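PDB 4PEY: Exo-beta-1,3-glucanase from Streptomyces sp. SirexAA-E, which hydrolyses laminarin and laminarioligosaccharides as an exo-beta-1,3-glucanase, giving glucose and laminaribiose. Local coordinates for residues A[209-214]-A[522-527]; A[410-415]-A[466-471]; A[450-455]-A[478-483]; A[533-538]-A[545-550]. The protein carries 1 engineered substitution. All blocks are in the same frame, centred on the assembly; numbering follows the deposited sequence. Where two conformers were deposited one is given.

Contact 1: residues A[209-214]-A[522-527]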
loop_
_atom_site.group_PDB
_atom_site.type_symbol
_atom_site.label_atom_id
_atom_site.label_comp_id
_atom_site.label_asym_id
_atom_site.label_seq_id
_atom_site.Cartn_x
_atom_site.Cartn_y
_atom_site.Cartn_z
ATOM N N PRO A 209 -10.495 -18.542 6.695
ATOM C CA PRO A 209 -9.062 -18.237 6.575
ATOM C C PRO A 209 -8.674 -16.961 7.327
ATOM O O PRO A 209 -8.276 -15.957 6.720
ATOM C CB PRO A 209 -8.866 -18.079 5.066
ATOM C CG PRO A 209 -10.208 -17.589 4.573
ATOM C CD PRO A 209 -11.223 -18.317 5.434
ATOM N N TYR A 210 -8.779 -17.024 8.652
ATOM C CA TYR A 210 -8.450 -15.898 9.521
ATOM C C TYR A 210 -7.084 -16.082 10.191
ATOM O O TYR A 210 -6.868 -17.039 10.953
ATOM C CB TYR A 210 -9.516 -15.729 10.606
ATOM C CG TYR A 210 -10.894 -15.325 10.123
ATOM C CD1 TYR A 210 -11.064 -14.494 9.023
ATOM C CD2 TYR A 210 -12.030 -15.770 10.792
ATOM C CE1 TYR A 210 -12.342 -14.116 8.605
ATOM C CE2 TYR A 210 -13.295 -15.404 10.384
ATOM C CZ TYR A 210 -13.448 -14.575 9.292
ATOM O OH TYR A 210 -14.721 -14.214 8.905
ATOM N N THR A 211 -6.183 -15.146 9.921
ATOM C CA THR A 211 -4.877 -15.081 10.563
ATOM C C THR A 211 -4.925 -13.909 11.523
ATOM O O THR A 211 -5.031 -12.770 11.087
ATOM C CB THR A 211 -3.743 -14.880 9.536
ATOM O OG1 THR A 211 -3.701 -16.006 8.650
ATOM C CG2 THR A 211 -2.385 -14.716 10.228
ATOM N N THR A 212 -4.868 -14.182 12.823
ATOM C CA THR A 212 -5.130 -13.148 13.815
ATOM C C THR A 212 -4.009 -13.043 14.840
ATOM O O THR A 212 -3.736 -13.996 15.577
ATOM C CB THR A 212 -6.463 -13.416 14.543
ATOM O OG1 THR A 212 -7.515 -13.510 13.572
ATOM C CG2 THR A 212 -6.773 -12.307 15.541
ATOM N N LEU A 213 -3.383 -11.872 14.881
ATOM C CA LEU A 213 -2.336 -11.557 15.844
ATOM C C LEU A 213 -2.876 -10.543 16.852
ATOM O O LEU A 213 -3.495 -9.552 16.467
ATOM C CB LEU A 213 -1.094 -11.007 15.138
ATOM C CG LEU A 213 -0.266 -11.928 14.230
ATOM C CD1 LEU A 213 -1.022 -12.415 13.002
ATOM C CD2 LEU A 213 0.971 -11.191 13.776
ATOM N N GLU A 214 -2.645 -10.788 18.139
ATOM C CA GLU A 214 -3.184 -9.922 19.186
ATOM C C GLU A 214 -2.677 -8.478 19.080
ATOM O O GLU A 214 -3.431 -7.526 19.308
ATOM C CB GLU A 214 -2.843 -10.502 20.560
ATOM C CG GLU A 214 -3.344 -9.683 21.745
ATOM C CD GLU A 214 -4.823 -9.892 22.035
ATOM O OE1 GLU A 214 -5.442 -10.765 21.391
ATOM O OE2 GLU A 214 -5.362 -9.184 22.919
ATOM N N PHE A 522 6.820 -19.792 9.065
ATOM C CA PHE A 522 5.662 -19.216 8.382
ATOM C C PHE A 522 4.355 -19.733 8.948
ATOM O O PHE A 522 4.261 -20.881 9.405
ATOM C CB PHE A 522 5.715 -19.491 6.871
ATOM C CG PHE A 522 6.817 -18.756 6.177
ATOM C CD1 PHE A 522 8.016 -19.388 5.892
ATOM C CD2 PHE A 522 6.673 -17.415 5.849
ATOM C CE1 PHE A 522 9.047 -18.700 5.273
ATOM C CE2 PHE A 522 7.702 -16.720 5.234
ATOM C CZ PHE A 522 8.884 -17.365 4.935
ATOM N N HIS A 523 3.355 -18.866 8.911
ATOM C CA HIS A 523 2.029 -19.192 9.400
ATOM C C HIS A 523 1.004 -18.818 8.358
ATOM O O HIS A 523 0.980 -17.677 7.910
ATOM C CB HIS A 523 1.736 -18.452 10.706
ATOM C CG HIS A 523 2.856 -18.514 11.693
ATOM N ND1 HIS A 523 3.046 -19.591 12.534
ATOM C CD2 HIS A 523 3.850 -17.636 11.971
ATOM C CE1 HIS A 523 4.109 -19.372 13.287
ATOM N NE2 HIS A 523 4.611 -18.192 12.971
ATOM N N ASP A 524 0.168 -19.785 7.983
ATOM C CA ASP A 524 -0.962 -19.559 7.085
ATOM C C ASP A 524 -0.504 -19.088 5.699
ATOM O O ASP A 524 -0.687 -17.928 5.316
ATOM C CB ASP A 524 -1.955 -18.555 7.701
ATOM C CG ASP A 524 -2.467 -18.988 9.066
ATOM O OD1 ASP A 524 -2.208 -20.137 9.467
ATOM O OD2 ASP A 524 -3.148 -18.175 9.742
ATOM N N LEU A 525 0.082 -20.022 4.954
ATOM C CA LEU A 525 0.485 -19.815 3.564
ATOM C C LEU A 525 -0.543 -20.403 2.606
ATOM O O LEU A 525 -1.185 -21.412 2.915
ATOM C CB LEU A 525 1.834 -20.476 3.287
ATOM C CG LEU A 525 3.034 -20.036 4.121
ATOM C CD1 LEU A 525 4.271 -20.816 3.703
ATOM C CD2 LEU A 525 3.256 -18.541 3.980
ATOM N N LEU A 526 -0.678 -19.804 1.429
ATOM C CA LEU A 526 -1.537 -20.389 0.402
ATOM C C LEU A 526 -1.088 -20.003 -0.993
ATOM O O LEU A 526 -0.497 -18.932 -1.200
ATOM C CB LEU A 526 -2.992 -19.967 0.654
ATOM C CG LEU A 526 -3.280 -18.462 0.643
ATOM C CD1 LEU A 526 -4.482 -18.070 -0.224
ATOM C CD2 LEU A 526 -3.372 -17.929 2.074
ATOM N N VAL A 527 -1.347 -20.895 -1.945
ATOM C CA VAL A 527 -1.198 -20.562 -3.358
ATOM C C VAL A 527 -2.496 -20.903 -4.087
ATOM O O VAL A 527 -3.245 -21.795 -3.678
ATOM C CB VAL A 527 0.010 -21.279 -4.019
ATOM C CG1 VAL A 527 1.315 -20.854 -3.344
ATOM C CG2 VAL A 527 -0.154 -22.807 -3.998
#

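Contact 2: residues A[410-415]-A[466-471]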
loop_
_atom_site.group_PDB
_atom_site.type_symbol
_atom_site.label_atom_id
_atom_site.label_comp_id
_atom_site.label_asym_id
_atom_site.label_seq_id
_atom_site.Cartn_x
_atom_site.Cartn_y
_atom_site.Cartn_z
ATOM N N VAL A 410 2.813 -2.598 -22.028
ATOM C CA VAL A 410 2.921 -3.832 -21.253
ATOM C C VAL A 410 3.360 -4.996 -22.142
ATOM O O VAL A 410 2.870 -5.157 -23.261
ATOM C CB VAL A 410 1.568 -4.178 -20.570
ATOM C CG1 VAL A 410 1.625 -5.530 -19.864
ATOM C CG2 VAL A 410 1.169 -3.073 -19.587
ATOM N N GLY A 411 4.296 -5.797 -21.646
ATOM C CA GLY A 411 4.764 -6.966 -22.367
ATOM C C GLY A 411 5.930 -7.600 -21.641
ATOM O O GLY A 411 6.634 -6.923 -20.892
ATOM N N TRP A 412 6.151 -8.891 -21.884
ATOM C CA TRP A 412 7.187 -9.649 -21.192
ATOM C C TRP A 412 8.546 -8.939 -21.258
ATOM O O TRP A 412 9.321 -8.959 -20.302
ATOM C CB TRP A 412 7.284 -11.060 -21.782
ATOM C CG TRP A 412 8.239 -11.962 -21.054
ATOM C CD1 TRP A 412 9.387 -12.510 -21.552
ATOM C CD2 TRP A 412 8.133 -12.421 -19.700
ATOM N NE1 TRP A 412 9.999 -13.278 -20.600
ATOM C CE2 TRP A 412 9.259 -13.237 -19.449
ATOM C CE3 TRP A 412 7.198 -12.222 -18.678
ATOM C CZ2 TRP A 412 9.476 -13.858 -18.215
ATOM C CZ3 TRP A 412 7.415 -12.843 -17.448
ATOM C CH2 TRP A 412 8.544 -13.652 -17.231
ATOM N N GLU A 413 8.824 -8.299 -22.386
ATOM C CA GLU A 413 10.027 -7.487 -22.461
ATOM C C GLU A 413 9.706 -5.990 -22.411
ATOM O O GLU A 413 10.465 -5.230 -21.825
ATOM C CB GLU A 413 10.839 -7.838 -23.713
ATOM C CG GLU A 413 11.643 -9.142 -23.561
ATOM C CD GLU A 413 12.435 -9.211 -22.246
ATOM O OE1 GLU A 413 13.456 -8.494 -22.105
ATOM O OE2 GLU A 413 12.033 -9.988 -21.345
ATOM N N THR A 414 8.566 -5.576 -22.957
ATOM C CA THR A 414 8.209 -4.152 -23.017
ATOM C C THR A 414 8.186 -3.460 -21.648
ATOM O O THR A 414 8.712 -2.345 -21.513
ATOM C CB THR A 414 6.850 -3.965 -23.714
ATOM O OG1 THR A 414 6.926 -4.532 -25.030
ATOM C CG2 THR A 414 6.483 -2.484 -23.828
ATOM N N ASN A 415 7.609 -4.101 -20.634
ATOM C CA ASN A 415 7.733 -3.552 -19.285
ATOM C C ASN A 415 8.373 -4.555 -18.322
ATOM O O ASN A 415 7.928 -4.734 -17.186
ATOM C CB ASN A 415 6.378 -3.032 -18.740
ATOM C CG ASN A 415 5.385 -4.134 -18.365
ATOM O OD1 ASN A 415 5.311 -5.176 -19.008
ATOM N ND2 ASN A 415 4.578 -3.868 -17.328
ATOM N N GLN A 466 7.718 -22.079 -20.270
ATOM C CA GLN A 466 8.375 -22.551 -19.061
ATOM C C GLN A 466 9.828 -22.076 -18.970
ATOM O O GLN A 466 10.287 -21.659 -17.903
ATOM C CB GLN A 466 8.316 -24.076 -18.999
ATOM C CG GLN A 466 8.637 -24.632 -17.627
ATOM C CD GLN A 466 7.572 -24.259 -16.611
ATOM O OE1 GLN A 466 6.390 -24.553 -16.814
ATOM N NE2 GLN A 466 7.977 -23.584 -15.522
ATOM N N ALA A 467 10.540 -22.126 -20.092
ATOM C CA ALA A 467 11.947 -21.733 -20.130
ATOM C C ALA A 467 12.166 -20.293 -19.676
ATOM O O ALA A 467 13.212 -19.967 -19.106
ATOM C CB ALA A 467 12.501 -21.919 -21.529
ATOM N N ALA A 468 11.180 -19.439 -19.933
ATOM C CA ALA A 468 11.300 -18.011 -19.648
ATOM C C ALA A 468 11.390 -17.723 -18.156
ATOM O O ALA A 468 11.862 -16.660 -17.758
ATOM C CB ALA A 468 10.128 -17.254 -20.256
ATOM N N ILE A 469 10.927 -18.657 -17.328
ATOM C CA ILE A 469 10.989 -18.452 -15.885
ATOM C C ILE A 469 11.802 -19.546 -15.190
ATOM O O ILE A 469 11.686 -19.744 -13.986
ATOM C CB ILE A 469 9.571 -18.363 -15.253
ATOM C CG1 ILE A 469 8.744 -19.630 -15.522
ATOM C CG2 ILE A 469 8.857 -17.100 -15.740
ATOM C CD1 ILE A 469 7.390 -19.642 -14.815
ATOM N N GLN A 470 12.638 -20.252 -15.946
ATOM C CA GLN A 470 13.488 -21.270 -15.333
ATOM C C GLN A 470 14.491 -20.603 -14.392
ATOM O O GLN A 470 15.117 -19.601 -14.738
ATOM C CB GLN A 470 14.208 -22.104 -16.392
ATOM C CG GLN A 470 14.925 -23.332 -15.826
ATOM C CD GLN A 470 13.967 -24.434 -15.363
ATOM O OE1 GLN A 470 12.855 -24.579 -15.884
ATOM N NE2 GLN A 470 14.404 -25.220 -14.386
ATOM N N ASN A 471 14.618 -21.171 -13.197
ATOM C CA ASN A 471 15.393 -20.598 -12.106
ATOM C C ASN A 471 16.371 -21.648 -11.590
ATOM O O ASN A 471 16.139 -22.267 -10.557
ATOM C CB ASN A 471 14.435 -20.125 -11.005
ATOM C CG ASN A 471 15.145 -19.645 -9.747
ATOM O OD1 ASN A 471 16.323 -19.282 -9.768
ATOM N ND2 ASN A 471 14.413 -19.640 -8.634
HETATM O O HOH W 1 12.756 -14.641 -19.679
#

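Contact 3: residues A[450-455]-A[478-483]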
loop_
_atom_site.group_PDB
_atom_site.type_symbol
_atom_site.label_atom_id
_atom_site.label_comp_id
_atom_site.label_asym_id
_atom_site.label_seq_id
_atom_site.Cartn_x
_atom_site.Cartn_y
_atom_site.Cartn_z
ATOM N N GLY A 450 13.630 -10.555 9.754
ATOM C CA GLY A 450 12.521 -9.919 9.067
ATOM C C GLY A 450 11.187 -10.484 9.521
ATOM O O GLY A 450 11.087 -11.646 9.942
ATOM N N LYS A 451 10.157 -9.652 9.445
ATOM C CA LYS A 451 8.792 -10.058 9.746
ATOM C C LYS A 451 7.849 -9.479 8.706
ATOM O O LYS A 451 7.950 -8.293 8.380
ATOM C CB LYS A 451 8.377 -9.585 11.142
ATOM C CG LYS A 451 9.070 -10.321 12.270
ATOM C CD LYS A 451 8.607 -9.800 13.619
ATOM C CE LYS A 451 9.421 -10.435 14.735
ATOM N NZ LYS A 451 9.102 -9.884 16.081
ATOM N N THR A 452 6.946 -10.314 8.190
ATOM C CA THR A 452 5.894 -9.847 7.296
ATOM C C THR A 452 4.547 -10.282 7.833
ATOM O O THR A 452 4.334 -11.469 8.099
ATOM C CB THR A 452 6.067 -10.385 5.854
ATOM O OG1 THR A 452 7.221 -9.777 5.269
ATOM C CG2 THR A 452 4.838 -10.057 4.993
ATOM N N ILE A 453 3.654 -9.311 8.008
ATOM C CA ILE A 453 2.284 -9.573 8.408
ATOM C C ILE A 453 1.400 -9.131 7.249
ATOM O O ILE A 453 1.312 -7.938 6.952
ATOM C CB ILE A 453 1.905 -8.841 9.707
ATOM C CG1 ILE A 453 2.803 -9.307 10.859
ATOM C CG2 ILE A 453 0.434 -9.097 10.057
ATOM C CD1 ILE A 453 2.680 -8.458 12.099
ATOM N N PHE A 454 0.797 -10.133 6.602
ATOM C CA PHE A 454 0.018 -10.058 5.357
ATOM C C PHE A 454 0.867 -9.869 4.093
ATOM O O PHE A 454 1.565 -8.866 3.924
ATOM C CB PHE A 454 -1.052 -8.958 5.378
ATOM C CG PHE A 454 -1.899 -8.953 4.126
ATOM C CD1 PHE A 454 -3.071 -9.700 4.058
ATOM C CD2 PHE A 454 -1.504 -8.232 3.004
ATOM C CE1 PHE A 454 -3.841 -9.713 2.897
ATOM C CE2 PHE A 454 -2.257 -8.250 1.846
ATOM C CZ PHE A 454 -3.432 -8.981 1.792
ATOM N N TYR A 455 0.749 -10.828 3.182
ATOM C CA TYR A 455 1.359 -10.722 1.864
ATOM C C TYR A 455 0.354 -11.122 0.802
ATOM O O TYR A 455 -0.330 -12.142 0.940
ATOM C CB TYR A 455 2.604 -11.608 1.756
ATOM C CG TYR A 455 3.331 -11.529 0.427
ATOM C CD1 TYR A 455 3.785 -10.309 -0.062
ATOM C CD2 TYR A 455 3.590 -12.678 -0.329
ATOM C CE1 TYR A 455 4.467 -10.223 -1.265
ATOM C CE2 TYR A 455 4.286 -12.609 -1.539
ATOM C CZ TYR A 455 4.724 -11.379 -2.002
ATOM O OH TYR A 455 5.412 -11.284 -3.196
ATOM N N ALA A 478 10.121 -17.926 -6.884
ATOM C CA ALA A 478 9.194 -17.694 -5.774
ATOM C C ALA A 478 8.652 -16.254 -5.749
ATOM O O ALA A 478 9.358 -15.299 -6.085
ATOM C CB ALA A 478 9.869 -18.010 -4.442
ATOM N N ALA A 479 7.396 -16.109 -5.343
ATOM C CA ALA A 479 6.834 -14.791 -5.048
ATOM C C ALA A 479 7.491 -14.166 -3.817
ATOM O O ALA A 479 7.531 -12.946 -3.680
ATOM C CB ALA A 479 5.348 -14.899 -4.840
ATOM N N TYR A 480 7.979 -15.018 -2.919
ATOM C CA TYR A 480 8.567 -14.578 -1.663
ATOM C C TYR A 480 9.684 -15.545 -1.305
ATOM O O TYR A 480 9.430 -16.701 -0.965
ATOM C CB TYR A 480 7.497 -14.522 -0.577
ATOM C CG TYR A 480 7.855 -13.846 0.733
ATOM C CD1 TYR A 480 8.575 -14.522 1.717
ATOM C CD2 TYR A 480 7.393 -12.562 1.023
ATOM C CE1 TYR A 480 8.865 -13.918 2.942
ATOM C CE2 TYR A 480 7.677 -11.946 2.230
ATOM C CZ TYR A 480 8.399 -12.633 3.197
ATOM O OH TYR A 480 8.666 -12.029 4.408
ATOM N N LYS A 481 10.916 -15.059 -1.415
ATOM C CA LYS A 481 12.106 -15.860 -1.187
ATOM C C LYS A 481 12.902 -15.340 -0.003
ATOM O O LYS A 481 13.288 -14.173 0.025
ATOM C CB LYS A 481 13.008 -15.862 -2.422
ATOM C CG LYS A 481 14.337 -16.578 -2.182
ATOM C CD LYS A 481 15.315 -16.376 -3.309
ATOM C CE LYS A 481 16.642 -17.081 -3.025
ATOM N NZ LYS A 481 16.541 -18.572 -3.051
ATOM N N VAL A 482 13.141 -16.216 0.968
ATOM C CA VAL A 482 14.078 -15.947 2.048
ATOM C C VAL A 482 15.380 -16.650 1.696
ATOM O O VAL A 482 15.386 -17.866 1.480
ATOM C CB VAL A 482 13.536 -16.444 3.403
ATOM C CG1 VAL A 482 14.522 -16.155 4.533
ATOM C CG2 VAL A 482 12.176 -15.801 3.688
ATOM N N ASP A 483 16.472 -15.893 1.615
ATOM C CA ASP A 483 17.762 -16.476 1.243
ATOM C C ASP A 483 18.159 -17.627 2.167
ATOM O O ASP A 483 17.853 -17.605 3.364
ATOM C CB ASP A 483 18.860 -15.413 1.255
ATOM C CG ASP A 483 18.774 -14.468 0.078
ATOM O OD1 ASP A 483 17.899 -14.670 -0.798
ATOM O OD2 ASP A 483 19.600 -13.532 0.028
#

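Contact 4: residues A[533-538]-A[545-550]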
loop_
_atom_site.group_PDB
_atom_site.type_symbol
_atom_site.label_atom_id
_atom_site.label_comp_id
_atom_site.label_asym_id
_atom_site.label_seq_id
_atom_site.Cartn_x
_atom_site.Cartn_y
_atom_site.Cartn_z
ATOM N N LYS A 533 -5.328 -21.485 -15.058
ATOM C CA LYS A 533 -4.341 -20.918 -15.968
ATOM C C LYS A 533 -2.955 -21.066 -15.348
ATOM O O LYS A 533 -2.477 -20.183 -14.613
ATOM C CB LYS A 533 -4.666 -19.453 -16.270
ATOM C CG LYS A 533 -6.046 -19.253 -16.893
ATOM C CD LYS A 533 -6.084 -19.802 -18.304
ATOM C CE LYS A 533 -7.437 -19.581 -18.972
ATOM N NZ LYS A 533 -7.454 -20.223 -20.313
ATOM N N GLY A 534 -2.314 -22.189 -15.665
ATOM C CA GLY A 534 -1.108 -22.624 -14.980
ATOM C C GLY A 534 -1.468 -23.271 -13.652
ATOM O O GLY A 534 -2.621 -23.207 -13.219
ATOM N N GLN A 535 -0.490 -23.896 -13.001
ATOM C CA GLN A 535 -0.693 -24.473 -11.669
ATOM C C GLN A 535 0.574 -24.324 -10.838
ATOM O O GLN A 535 1.677 -24.221 -11.399
ATOM C CB GLN A 535 -1.054 -25.969 -11.734
ATOM C CG GLN A 535 -2.251 -26.353 -12.620
ATOM C CD GLN A 535 -3.608 -26.041 -11.998
ATOM O OE1 GLN A 535 -3.700 -25.588 -10.862
ATOM N NE2 GLN A 535 -4.670 -26.303 -12.750
ATOM N N TYR A 536 0.415 -24.359 -9.512
ATOM C CA TYR A 536 1.537 -24.508 -8.584
ATOM C C TYR A 536 1.834 -25.979 -8.345
ATOM O O TYR A 536 0.914 -26.800 -8.283
ATOM C CB TYR A 536 1.248 -23.835 -7.239
ATOM C CG TYR A 536 1.203 -22.334 -7.305
ATOM C CD1 TYR A 536 0.082 -21.674 -7.800
ATOM C CD2 TYR A 536 2.278 -21.567 -6.856
ATOM C CE1 TYR A 536 0.043 -20.297 -7.869
ATOM C CE2 TYR A 536 2.248 -20.179 -6.919
ATOM C CZ TYR A 536 1.122 -19.550 -7.427
ATOM O OH TYR A 536 1.067 -18.173 -7.500
ATOM N N GLU A 537 3.110 -26.314 -8.206
ATOM C CA GLU A 537 3.495 -27.679 -7.863
ATOM C C GLU A 537 3.442 -27.894 -6.355
ATOM O O GLU A 537 3.180 -29.007 -5.882
ATOM C CB GLU A 537 4.896 -27.985 -8.405
ATOM C CG GLU A 537 4.942 -27.913 -9.921
ATOM C CD GLU A 537 6.282 -28.293 -10.506
ATOM O OE1 GLU A 537 7.321 -27.946 -9.912
ATOM O OE2 GLU A 537 6.289 -28.935 -11.577
ATOM N N HIS A 538 3.713 -26.822 -5.611
ATOM C CA HIS A 538 3.766 -26.849 -4.152
ATOM C C HIS A 538 3.441 -25.466 -3.608
ATOM O O HIS A 538 3.328 -24.503 -4.367
ATOM C CB HIS A 538 5.148 -27.294 -3.654
ATOM C CG HIS A 538 5.500 -28.701 -4.027
ATOM N ND1 HIS A 538 4.884 -29.795 -3.458
ATOM C CD2 HIS A 538 6.396 -29.193 -4.917
ATOM C CE1 HIS A 538 5.388 -30.901 -3.979
ATOM N NE2 HIS A 538 6.308 -30.564 -4.865
ATOM N N ASP A 545 0.368 -29.236 -1.130
ATOM C CA ASP A 545 -0.210 -29.843 -2.329
ATOM C C ASP A 545 -0.042 -28.948 -3.549
ATOM O O ASP A 545 -0.048 -27.725 -3.428
ATOM C CB ASP A 545 -1.706 -30.123 -2.142
ATOM C CG ASP A 545 -1.995 -31.130 -1.052
ATOM O OD1 ASP A 545 -1.078 -31.869 -0.637
ATOM O OD2 ASP A 545 -3.170 -31.194 -0.627
ATOM N N PRO A 546 0.068 -29.557 -4.739
ATOM C CA PRO A 546 -0.075 -28.751 -5.951
ATOM C C PRO A 546 -1.490 -28.204 -6.044
ATOM O O PRO A 546 -2.403 -28.769 -5.442
ATOM C CB PRO A 546 0.191 -29.753 -7.077
ATOM C CG PRO A 546 -0.198 -31.082 -6.482
ATOM C CD PRO A 546 0.212 -30.993 -5.038
ATOM N N THR A 547 -1.690 -27.120 -6.781
ATOM C CA THR A 547 -3.055 -26.753 -7.123
ATOM C C THR A 547 -3.530 -27.701 -8.226
ATOM O O THR A 547 -2.717 -28.269 -8.965
ATOM C CB THR A 547 -3.164 -25.288 -7.578
ATOM O OG1 THR A 547 -2.294 -25.044 -8.695
ATOM C CG2 THR A 547 -2.797 -24.343 -6.426
ATOM N N SER A 548 -4.842 -27.894 -8.319
ATOM C CA SER A 548 -5.406 -28.746 -9.367
ATOM C C SER A 548 -6.786 -28.248 -9.769
ATOM O O SER A 548 -7.385 -27.438 -9.065
ATOM C CB SER A 548 -5.479 -30.203 -8.907
ATOM O OG SER A 548 -6.454 -30.380 -7.901
ATOM N N GLY A 549 -7.282 -28.726 -10.908
ATOM C CA GLY A 549 -8.583 -28.312 -11.408
ATOM C C GLY A 549 -8.570 -26.904 -11.976
ATOM O O GLY A 549 -7.517 -26.262 -12.054
ATOM N N ASP A 550 -9.739 -26.420 -12.383
ATOM C CA ASP A 550 -9.871 -25.037 -12.830
ATOM C C ASP A 550 -10.834 -24.267 -11.936
ATOM O O ASP A 550 -11.418 -23.264 -12.356
ATOM C CB ASP A 550 -10.333 -24.961 -14.289
ATOM C CG ASP A 550 -11.726 -25.548 -14.515
ATOM O OD1 ASP A 550 -12.377 -25.994 -13.546
ATOM O OD2 ASP A 550 -12.182 -25.547 -15.682
HETATM O O HOH W 2 -6.141 -24.993 -9.535
#

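Contact 1: residues A[209-214]-A[522-527]
Tyr-210 and Thr-211 are where the first segment comes up to Asp-524 of the second. Tyr-210 brings little more than its carbonyl: the O atom stays 4.1 Å from Asp-524 OD2, while the ring turns the other way and packs on Trp-185. Thr-211 does the real work. Its side chain points toward the other segment, and it and that of Asp-524 come from opposite directions, OG1 donating to Asp-524 OD2 over a very short 2.5 Å. The chi1 of -63° places OG1 beside the backbone N, with CG2 anti to that N; CG2 still comes within 3.6 Å of the same carboxylate oxygen. Across the contact, Asp-524 sits at the corner of strand 520-529, phi 63°, with its side chain directed at Thr-211. At Thr-212 the side chain faces away, OG1 bonding to Pro-201 O. Its backbone N is held by OE1 of Gln-203, whose NE2 reaches round to Asp-524 OD2, so Gln-203 ties both segments together. The two strands belong to the two beta-helical domains that lie side by side in family 55, and the contact spans the seam between them. OD2 thus has two neutral donors, Thr-211 OG1 and Gln-203 NE2, which would probably offset part of the cost of burying a carboxylate charge at this seam.

Contact 2: residues A[410-415]-A[466-471]
Two loops on the outer rim of the C-terminal beta-helix meet here, Trp-412 of one bringing its indole up to Ala-468 and Ile-469 of the other. The six-membered ring leads. CH2 comes to 3.8 Å from Ile-469 CG2, the two side chains crossing at about a right angle, and CZ2 lies 4.0 Å from Ala-468 CB. At the ring's edge, near its plane, Ala-468 O approaches CZ2 at 3.7 Å. The indole NE1 does not bond to that oxygen directly; a water in the plane of the ring accepts from NE1 at 3.2 Å and donates to Ala-468 O at 2.9 Å, bridging the loops. Ala-468 belongs to a short 3-10 turn, 467-468, just ahead of strand 470-471, while Trp-412 comes from the long connection between strands 399-403 and 419-423. The ring reaches across because CG stands anti to the backbone N (chi1 -175°). At its base the loop is pinned by Asn-415, whose OD1 takes an almost straight bond (176°) from Gly-411 N at 2.9 Å. With an alanine in place of Trp-412, the loops would probably lose their apolar seam, and the bridging water its indole partner. Trp-412 also packs on Ala-460, Asp-462 and Pro-464; between nearest atoms, its side chain lies about 4 Å from that of Arg-403, a substrate-binding residue, and about 14 Å from a bound glucose unit.

Contact 3: residues A[450-455]-A[478-483]
Tyr-480 drives its ring between Tyr-455 and Thr-452, meeting one and then the other on the way to its tip. Its CB rests 3.9 Å from Tyr-455 CE2. CG is carried anti to the backbone N (chi1 -169°), which sends the ring across the interior. Next along the ring, CD2 stands 3.9 Å above the plane of the Tyr-455 ring, over its centre, making an edge-to-face pair with planes at 60° and centroids 5.3 Å apart. Farther out, CE2 passes 3.8 Å from Thr-452 OG1, and the tip, OH, shares a 2.8 Å hydrogen bond with that same OG1, in which either hydroxyl may donate. OH also bonds to His-489 NE2, so two groups hold the buried tip. Tyr-455 answers with its own hydroxyl: OH makes a weak bond of 2.7 Å to Ala-479 O, and its CE2 lies 4.2 Å from Ala-479 CB. A phenylalanine in place of Tyr-480 would probably leave Thr-452 OG1 and His-489 NE2 without their shared partner. The contact crosses the inside of the right-handed beta-helix: strand 480-482, in the sheet that also holds 443-445, faces strand 450-458, and the two tyrosines pack on Val-443 of that sheet and on Met-494 of strand 489-498.

Contact 4: residues A[533-538]-A[545-550]
The chain doubles back on itself here, the touching parts running antiparallel at 166°, with Thr-547 N giving a 3.0 Å bond to Tyr-536 O and the alpha carbon of Pro-546 set close against that carbonyl. Thr-547 is the hub. Its OG1 lies between the backbone N and the carbonyl carbon (chi1 57°), turned to the opposing segment, where it does two jobs: it accepts from Tyr-536 N at 2.9 Å and donates to Gln-535 OE1 at 2.6 Å. That donation lies in the carbonyl plane, on a lone pair of the amide oxygen. The Gln-535 chain bends at its second torsion, which folds the amide along the facing segment; NE2 then donates to Gly-549 O at 2.9 Å, the acceptor lying nearly in the plane of the Gln-535 amide. With both ends taken, the amide is held from flipping. A water lies 2.8 Å from Gln-535 OE1 and also within hydrogen-bonding distance of Ser-548 O. The methyl of Thr-547 brushes the Tyr-536 ring, CG2 to CD1 being 4.2 Å. Between nearest side-chain atoms, Tyr-536 is about 7 Å from Ala-458, the engineered alanine at the inferred proton-donor position. Strand 535-536 runs parallel to 507-508 beside it, while Tyr-536 and Thr-547 lean on Val-527 of strand 520-529, and the tyrosine OH bonds to Ser-496 of strand 489-498.

Contacts 1 and 3 are buried, contacts 2 and 4 partly so and nearer the surface. Contact 3 fills the inside of the C-terminal beta-helix with rings and hydroxyls, whereas contact 1 spans the two domains through one carboxylate; they touch where Leu-213 packs on Ile-453 and Phe-522 on Tyr-480 and Val-482. Contact 4 follows on from strand 520-529 of contact 1, Val-527 packing on Tyr-536 and Thr-547, and is built of backbone, amide and threonine hydroxyl bonds, with a water beside them. Contact 2, at the loops, touches none of the others: it pairs one indole with small apolar groups and a bridging water.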